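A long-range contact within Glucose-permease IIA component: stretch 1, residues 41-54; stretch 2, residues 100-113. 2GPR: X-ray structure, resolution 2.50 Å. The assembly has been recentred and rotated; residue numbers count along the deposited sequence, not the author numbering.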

ATOM      1  N   ASN A  41       8.920  -3.175   3.761  1.00 38.34           N
ATOM      2  CA  ASN A  41      10.198  -2.548   3.983  1.00 36.68           C
ATOM      3  C   ASN A  41      10.713  -2.138   2.607  1.00 33.03           C
ATOM      4  O   ASN A  41      11.297  -2.978   1.856  1.00 33.98           O
ATOM      5  CB  ASN A  41      11.183  -3.471   4.664  1.00 37.92           C
ATOM      6  CG  ASN A  41      11.720  -2.761   5.832  1.00 41.55           C
ATOM      7  OD1 ASN A  41      12.055  -1.573   5.724  1.00 42.91           O
ATOM      8  ND2 ASN A  41      11.533  -3.374   6.996  1.00 44.32           N
ATOM      9  N   PRO A  42      10.414  -0.869   2.252  1.00 28.60           N
ATOM     10  CA  PRO A  42      10.794  -0.339   0.979  1.00 29.22           C
ATOM     11  C   PRO A  42      12.307  -0.357   0.766  1.00 29.17           C
ATOM     12  O   PRO A  42      13.075   0.226   1.518  1.00 26.89           O
ATOM     13  CB  PRO A  42      10.286   1.111   0.906  1.00 30.06           C
ATOM     14  CG  PRO A  42       9.827   1.479   2.302  1.00 30.25           C
ATOM     15  CD  PRO A  42       9.900   0.208   3.137  1.00 29.38           C
ATOM     16  N   LYS A  43      12.697  -1.048  -0.283  1.00 31.42           N
ATOM     17  CA  LYS A  43      14.051  -1.097  -0.721  1.00 33.74           C
ATOM     18  C   LYS A  43      14.219  -0.051  -1.769  1.00 36.17           C
ATOM     19  O   LYS A  43      15.282   0.566  -1.837  1.00 41.60           O
ATOM     20  CB  LYS A  43      14.435  -2.412  -1.334  1.00 35.36           C
ATOM     21  CG  LYS A  43      14.565  -3.529  -0.336  1.00 39.59           C
ATOM     22  CD  LYS A  43      15.090  -4.776  -1.027  1.00 44.62           C
ATOM     23  CE  LYS A  43      14.946  -6.043  -0.200  1.00 45.86           C
ATOM     24  NZ  LYS A  43      15.997  -6.156   0.820  1.00 45.19           N
ATOM     25  N   SER A  44      13.183   0.095  -2.627  1.00 34.19           N
ATOM     26  CA  SER A  44      13.170   1.084  -3.727  1.00 34.81           C
ATOM     27  C   SER A  44      12.425   2.382  -3.375  1.00 32.04           C
ATOM     28  O   SER A  44      11.877   2.514  -2.313  1.00 31.98           O
ATOM     29  CB  SER A  44      12.746   0.523  -5.084  1.00 37.64           C
ATOM     30  OG  SER A  44      11.366   0.200  -5.078  1.00 42.07           O
ATOM     31  N   ASN A  45      12.418   3.354  -4.269  1.00 29.94           N
ATOM     32  CA  ASN A  45      11.762   4.593  -3.954  1.00 31.41           C
ATOM     33  C   ASN A  45      10.395   4.712  -4.537  1.00 32.82           C
ATOM     34  O   ASN A  45       9.476   5.306  -3.925  1.00 35.75           O
ATOM     35  CB  ASN A  45      12.602   5.760  -4.412  1.00 33.51           C
ATOM     36  CG  ASN A  45      14.041   5.479  -4.107  1.00 36.23           C
ATOM     37  OD1 ASN A  45      14.720   4.891  -4.968  1.00 41.89           O
ATOM     38  ND2 ASN A  45      14.445   5.660  -2.828  1.00 31.55           N
ATOM     39  N   ASP A  46      10.275   4.136  -5.714  1.00 29.75           N
ATOM     40  CA  ASP A  46       9.030   4.126  -6.433  1.00 30.58           C
ATOM     41  C   ASP A  46       7.949   3.218  -5.818  1.00 32.00           C
ATOM     42  O   ASP A  46       8.148   2.050  -5.515  1.00 35.89           O
ATOM     43  CB  ASP A  46       9.243   3.958  -7.927  1.00 31.46           C
ATOM     44  CG  ASP A  46      10.425   4.809  -8.414  1.00 34.94           C
ATOM     45  OD1 ASP A  46      10.500   5.984  -7.825  1.00 36.66           O
ATOM     46  OD2 ASP A  46      11.212   4.460  -9.291  1.00 34.67           O
ATOM     47  N   PHE A  47       6.812   3.806  -5.540  1.00 26.83           N
ATOM     48  CA  PHE A  47       5.734   3.067  -5.022  1.00 21.25           C
ATOM     49  C   PHE A  47       4.725   3.031  -6.130  1.00 23.44           C
ATOM     50  O   PHE A  47       4.487   4.073  -6.759  1.00 23.14           O
ATOM     51  CB  PHE A  47       5.184   3.681  -3.748  1.00 18.38           C
ATOM     52  CG  PHE A  47       6.089   3.492  -2.579  1.00 13.06           C
ATOM     53  CD1 PHE A  47       7.286   4.198  -2.506  1.00 12.29           C
ATOM     54  CD2 PHE A  47       5.742   2.617  -1.549  1.00 10.99           C
ATOM     55  CE1 PHE A  47       8.132   4.007  -1.419  1.00 13.36           C
ATOM     56  CE2 PHE A  47       6.582   2.404  -0.454  1.00  8.34           C
ATOM     57  CZ  PHE A  47       7.805   3.074  -0.428  1.00 11.50           C
ATOM     58  N   HIS A  48       4.216   1.811  -6.431  1.00 22.88           N
ATOM     59  CA  HIS A  48       3.310   1.602  -7.529  1.00 20.66           C
ATOM     60  C   HIS A  48       1.994   1.136  -7.018  1.00 20.44           C
ATOM     61  O   HIS A  48       1.911   0.650  -5.937  1.00 23.00           O
ATOM     62  CB  HIS A  48       3.856   0.536  -8.512  1.00 24.75           C
ATOM     63  CG  HIS A  48       5.033   0.981  -9.324  1.00 27.65           C
ATOM     64  ND1 HIS A  48       6.314   0.940  -8.818  1.00 30.19           N
ATOM     65  CD2 HIS A  48       5.104   1.539 -10.564  1.00 28.27           C
ATOM     66  CE1 HIS A  48       7.128   1.439  -9.762  1.00 30.37           C
ATOM     67  NE2 HIS A  48       6.429   1.804 -10.823  1.00 28.79           N
ATOM     68  N   ALA A  49       0.972   1.225  -7.823  1.00 18.39           N
ATOM     69  CA  ALA A  49      -0.296   0.720  -7.447  1.00 16.84           C
ATOM     70  C   ALA A  49      -0.299  -0.832  -7.309  1.00 19.73           C
ATOM     71  O   ALA A  49       0.110  -1.591  -8.201  1.00 21.79           O
ATOM     72  CB  ALA A  49      -1.329   1.202  -8.459  1.00 13.95           C
ATOM     73  N   PRO A  50      -0.845  -1.296  -6.204  1.00 22.37           N
ATOM     74  CA  PRO A  50      -0.980  -2.721  -5.877  1.00 23.40           C
ATOM     75  C   PRO A  50      -2.099  -3.421  -6.613  1.00 25.57           C
ATOM     76  O   PRO A  50      -2.107  -4.624  -6.731  1.00 29.44           O
ATOM     77  CB  PRO A  50      -1.307  -2.753  -4.393  1.00 25.16           C
ATOM     78  CG  PRO A  50      -1.285  -1.297  -3.858  1.00 25.55           C
ATOM     79  CD  PRO A  50      -0.876  -0.403  -5.006  1.00 23.44           C
ATOM     80  N   VAL A  51      -3.080  -2.649  -7.046  1.00 25.89           N
ATOM     81  CA  VAL A  51      -4.243  -3.103  -7.804  1.00 24.91           C
ATOM     82  C   VAL A  51      -4.741  -1.997  -8.731  1.00 23.29           C
ATOM     83  O   VAL A  51      -4.223  -0.851  -8.804  1.00 22.61           O
ATOM     84  CB  VAL A  51      -5.395  -3.574  -6.923  1.00 27.30           C
ATOM     85  CG1 VAL A  51      -4.945  -4.665  -5.962  1.00 23.80           C
ATOM     86  CG2 VAL A  51      -5.936  -2.366  -6.151  1.00 32.55           C
ATOM     87  N   SER A  52      -5.771  -2.323  -9.449  1.00 23.26           N
ATOM     88  CA  SER A  52      -6.374  -1.347 -10.295  1.00 22.69           C
ATOM     89  C   SER A  52      -7.652  -0.849  -9.659  1.00 20.20           C
ATOM     90  O   SER A  52      -8.391  -1.608  -9.040  1.00 19.41           O
ATOM     91  CB  SER A  52      -6.590  -1.903 -11.655  1.00 25.40           C
ATOM     92  OG  SER A  52      -5.365  -2.480 -12.040  1.00 29.26           O
ATOM     93  N   GLY A  53      -7.887   0.451  -9.757  1.00 20.24           N
ATOM     94  CA  GLY A  53      -9.088   1.042  -9.166  1.00 19.21           C
ATOM     95  C   GLY A  53      -9.012   2.537  -9.240  1.00 20.36           C
ATOM     96  O   GLY A  53      -8.245   3.061 -10.050  1.00 25.71           O
ATOM     97  N   LYS A  54      -9.783   3.206  -8.400  1.00 20.05           N
ATOM     98  CA  LYS A  54      -9.820   4.656  -8.337  1.00 22.57           C
ATOM     99  C   LYS A  54      -9.106   5.200  -7.128  1.00 20.91           C
ATOM    100  O   LYS A  54      -9.318   4.755  -5.979  1.00 16.50           O
ATOM    101  CB  LYS A  54     -11.236   5.123  -8.251  1.00 29.44           C
ATOM    102  CG  LYS A  54     -11.487   6.282  -9.171  1.00 36.83           C
ATOM    103  CD  LYS A  54     -12.487   7.241  -8.593  1.00 43.11           C
ATOM    104  CE  LYS A  54     -13.785   6.577  -8.213  1.00 49.16           C
ATOM    105  NZ  LYS A  54     -14.785   7.610  -7.912  1.00 52.89           N
ATOM    106  N   GLU A 100      -8.148   7.130 -11.991  1.00 23.80           N
ATOM    107  CA  GLU A 100      -8.188   5.732 -12.035  1.00 24.74           C
ATOM    108  C   GLU A 100      -6.738   5.253 -12.346  1.00 23.84           C
ATOM    109  O   GLU A 100      -5.967   5.935 -13.057  1.00 25.36           O
ATOM    110  CB  GLU A 100      -9.097   5.217 -13.141  1.00 23.47           C
ATOM    111  CG  GLU A 100     -10.332   4.471 -12.630  1.00 32.83           C
ATOM    112  CD  GLU A 100     -10.897   3.484 -13.653  1.00 36.76           C
ATOM    113  OE1 GLU A 100     -10.343   2.331 -13.810  1.00 42.45           O
ATOM    114  OE2 GLU A 100     -11.927   3.807 -14.358  1.00 41.06           O
ATOM    115  N   VAL A 101      -6.290   4.185 -11.666  1.00 30.32           N
ATOM    116  CA  VAL A 101      -4.948   3.696 -11.867  1.00 30.29           C
ATOM    117  C   VAL A 101      -4.967   2.237 -12.213  1.00 29.38           C
ATOM    118  O   VAL A 101      -5.920   1.541 -11.912  1.00 28.65           O
ATOM    119  CB  VAL A 101      -4.055   3.895 -10.664  1.00 31.10           C
ATOM    120  CG1 VAL A 101      -3.540   5.328 -10.588  1.00 31.76           C
ATOM    121  CG2 VAL A 101      -4.803   3.507  -9.383  1.00 29.22           C
ATOM    122  N   ASN A 102      -3.854   1.784 -12.803  1.00 31.10           N
ATOM    123  CA  ASN A 102      -3.651   0.365 -13.134  1.00 32.81           C
ATOM    124  C   ASN A 102      -2.578  -0.204 -12.231  1.00 28.28           C
ATOM    125  O   ASN A 102      -1.568   0.482 -11.942  1.00 27.74           O
ATOM    126  CB  ASN A 102      -3.313   0.071 -14.615  1.00 37.62           C
ATOM    127  CG  ASN A 102      -4.503   0.183 -15.562  1.00 43.65           C
ATOM    128  OD1 ASN A 102      -4.372   0.646 -16.707  1.00 47.68           O
ATOM    129  ND2 ASN A 102      -5.673  -0.261 -15.103  1.00 45.80           N
ATOM    130  N   ALA A 103      -2.818  -1.417 -11.739  1.00 22.90           N
ATOM    131  CA  ALA A 103      -1.875  -2.021 -10.838  1.00 20.57           C
ATOM    132  C   ALA A 103      -0.520  -2.053 -11.461  1.00 22.40           C
ATOM    133  O   ALA A 103      -0.369  -2.401 -12.617  1.00 25.23           O
ATOM    134  CB  ALA A 103      -2.338  -3.390 -10.430  1.00 21.69           C
ATOM    135  N   GLY A 104       0.460  -1.646 -10.701  1.00 23.47           N
ATOM    136  CA  GLY A 104       1.804  -1.499 -11.221  1.00 22.85           C
ATOM    137  C   GLY A 104       2.087  -0.056 -11.732  1.00 21.48           C
ATOM    138  O   GLY A 104       3.198   0.268 -12.114  1.00 20.33           O
ATOM    139  N   ASP A 105       1.070   0.827 -11.774  1.00 21.73           N
ATOM    140  CA  ASP A 105       1.337   2.228 -12.178  1.00 20.92           C
ATOM    141  C   ASP A 105       2.088   2.902 -11.057  1.00 22.19           C
ATOM    142  O   ASP A 105       1.989   2.488  -9.914  1.00 23.97           O
ATOM    143  CB  ASP A 105       0.108   3.081 -12.439  1.00 21.07           C
ATOM    144  CG  ASP A 105      -0.586   2.731 -13.686  1.00 23.49           C
ATOM    145  OD1 ASP A 105       0.171   2.074 -14.512  1.00 25.24           O
ATOM    146  OD2 ASP A 105      -1.749   2.970 -13.861  1.00 25.38           O
ATOM    147  N   LYS A 106       2.876   3.913 -11.384  1.00 20.50           N
ATOM    148  CA  LYS A 106       3.632   4.556 -10.376  1.00 19.19           C
ATOM    149  C   LYS A 106       2.758   5.513  -9.624  1.00 26.23           C
ATOM    150  O   LYS A 106       2.005   6.263 -10.249  1.00 31.54           O
ATOM    151  CB  LYS A 106       4.815   5.255 -10.981  1.00 18.97           C
ATOM    152  CG  LYS A 106       5.855   5.578  -9.936  1.00 22.33           C
ATOM    153  CD  LYS A 106       7.171   6.038 -10.527  1.00 29.02           C
ATOM    154  CE  LYS A 106       7.007   6.836 -11.798  1.00 35.59           C
ATOM    155  NZ  LYS A 106       8.278   6.976 -12.544  1.00 38.97           N
ATOM    156  N   LEU A 107       2.834   5.559  -8.294  1.00 24.66           N
ATOM    157  CA  LEU A 107       2.014   6.547  -7.624  1.00 21.17           C
ATOM    158  C   LEU A 107       2.848   7.759  -7.306  1.00 24.01           C
ATOM    159  O   LEU A 107       2.527   8.903  -7.669  1.00 25.71           O
ATOM    160  CB  LEU A 107       1.337   5.989  -6.387  1.00 17.58           C
ATOM    161  CG  LEU A 107       0.525   4.776  -6.756  1.00 16.03           C
ATOM    162  CD1 LEU A 107       0.009   4.087  -5.511  1.00 12.81           C
ATOM    163  CD2 LEU A 107      -0.612   5.171  -7.704  1.00 15.63           C
ATOM    164  N   VAL A 108       3.969   7.481  -6.663  1.00 23.66           N
ATOM    165  CA  VAL A 108       4.830   8.541  -6.257  1.00 25.80           C
ATOM    166  C   VAL A 108       6.299   8.083  -6.106  1.00 25.04           C
ATOM    167  O   VAL A 108       6.634   6.886  -6.116  1.00 22.99           O
ATOM    168  CB  VAL A 108       4.292   9.070  -4.935  1.00 24.80           C
ATOM    169  CG1 VAL A 108       4.365   7.921  -3.977  1.00 25.28           C
ATOM    170  CG2 VAL A 108       5.046  10.287  -4.390  1.00 23.24           C
ATOM    171  N   THR A 109       7.170   9.074  -5.964  1.00 22.27           N
ATOM    172  CA  THR A 109       8.548   8.805  -5.732  1.00 24.49           C
ATOM    173  C   THR A 109       8.950   9.454  -4.415  1.00 26.50           C
ATOM    174  O   THR A 109       8.730  10.655  -4.195  1.00 27.67           O
ATOM    175  CB  THR A 109       9.448   9.193  -6.919  1.00 26.30           C
ATOM    176  OG1 THR A 109       8.811   8.796  -8.123  1.00 25.38           O
ATOM    177  CG2 THR A 109      10.858   8.553  -6.782  1.00 26.58           C
ATOM    178  N   VAL A 110       9.451   8.629  -3.491  1.00 26.55           N
ATOM    179  CA  VAL A 110       9.820   9.129  -2.167  1.00 26.95           C
ATOM    180  C   VAL A 110      11.305   9.238  -1.875  1.00 26.47           C
ATOM    181  O   VAL A 110      12.053   8.279  -1.988  1.00 22.88           O
ATOM    182  CB  VAL A 110       9.211   8.298  -1.068  1.00 24.41           C
ATOM    183  CG1 VAL A 110       9.512   8.953   0.269  1.00 21.94           C
ATOM    184  CG2 VAL A 110       7.720   8.215  -1.287  1.00 25.45           C
ATOM    185  N   ASP A 111      11.713  10.381  -1.364  1.00 29.74           N
ATOM    186  CA  ASP A 111      13.087  10.476  -0.967  1.00 32.96           C
ATOM    187  C   ASP A 111      13.227   9.725   0.310  1.00 34.58           C
ATOM    188  O   ASP A 111      13.340  10.350   1.369  1.00 35.50           O
ATOM    189  CB  ASP A 111      13.552  11.900  -0.764  1.00 35.26           C
ATOM    190  CG  ASP A 111      15.036  12.030  -0.599  1.00 39.12           C
ATOM    191  OD1 ASP A 111      15.620  11.076   0.060  1.00 38.52           O
ATOM    192  OD2 ASP A 111      15.620  13.040  -0.874  1.00 43.93           O
ATOM    193  N   LEU A 112      13.313   8.410   0.171  1.00 34.00           N
ATOM    194  CA  LEU A 112      13.458   7.516   1.278  1.00 33.79           C
ATOM    195  C   LEU A 112      14.562   7.908   2.228  1.00 37.26           C
ATOM    196  O   LEU A 112      14.332   7.906   3.455  1.00 36.99           O
ATOM    197  CB  LEU A 112      13.534   6.044   0.843  1.00 31.86           C
ATOM    198  CG  LEU A 112      12.276   5.270   1.217  1.00 32.00           C
ATOM    199  CD1 LEU A 112      11.043   6.056   0.817  1.00 31.04           C
ATOM    200  CD2 LEU A 112      12.271   3.870   0.582  1.00 32.84           C
ATOM    201  N   LYS A 113      15.761   8.254   1.683  1.00 40.13           N
ATOM    202  CA  LYS A 113      16.870   8.667   2.546  1.00 42.16           C
ATOM    203  C   LYS A 113      16.490   9.830   3.408  1.00 43.19           C
ATOM    204  O   LYS A 113      16.787   9.843   4.585  1.00 46.27           O
ATOM    205  CB  LYS A 113      18.156   9.006   1.843  1.00 45.64           C
ATOM    206  CG  LYS A 113      19.174   9.681   2.777  1.00 48.80           C
ATOM    207  CD  LYS A 113      20.540   9.966   2.120  1.00 51.69           C
ATOM    208  CE  LYS A 113      21.487  10.802   2.979  1.00 53.10           C
ATOM    209  NZ  LYS A 113      22.103  10.070   4.110  1.00 53.16           N
TER

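The antiparallel pairing of these two stretches is broken by a beta bulge: the register slips by one residue between F47 and H48, so F47 pairs with V108 but H48 pairs with K106. L107 is the extra residue, and one carbonyl serves both sides of the slip. F47 O accepts a short hydrogen bond from L107 N (2.7 Å) and a weak one from V108 N (3.4 Å), while F47 N donates to V108 O at 3.1 Å. Before the bulge the ladder ends with a weak bond from V110 N to N45 O, 3.4 Å.

Beyond the bulge, the chain of stretch 1 runs against a type II turn, N102 to D105. A49 grips this turn with its backbone: A49 N donates to D105 O (2.6 Å), and A49 O accepts from G104 N (2.5 Å). The turn is braced internally by D105 N to N102 O (2.7 Å) and by the D105 carboxylate, whose OD2 accepts from N102 N at 2.6 Å. Glycine suits position 104, because at its backbone angles, phi 93° and psi -7°, a CB would be jammed against the preceding carbonyl oxygen. S52 then uses a side chain where a backbone partner might be expected: its OG accepts from A103 N at 2.8 Å. Regular pairing resumes at G53, whose N donates to V101 O (3.1 Å) and whose O accepts from V101 N (2.8 Å).

The apolar side chains sort around this polar frame. F47 and V108 lie on the same face of the sheet, with F47 CB 4.3 Å from V108 CG1. The buried F47 ring continues toward the end of stretch 2, where L112 CD1 meets its edge, 4.2 Å from F47 CE1. L112 points toward stretch 1 and also packs on P42, with CD2 3.4 Å from P42 CB, so a leucine in the first turn of a helix closes this end of the contact. Small size serves at A49: it is buried, its CB points toward stretch 2, and the methyl lies 4.1 Å from L107 CD2 and 4.3 Å from V101 CG2.

Polar residues occupy the more open positions. D46 and T109 share the face opposite F47 and V108, linked by a weak hydrogen bond from T109 OG1 to D46 OD1 (3.3 Å). At the bulged pair the side chains diverge, yet the aliphatic part of K106 still covers the H48 ring: CG sits 4.2 Å from the ring centroid, over one face. In all, the two stretches bury 993 Å² between them.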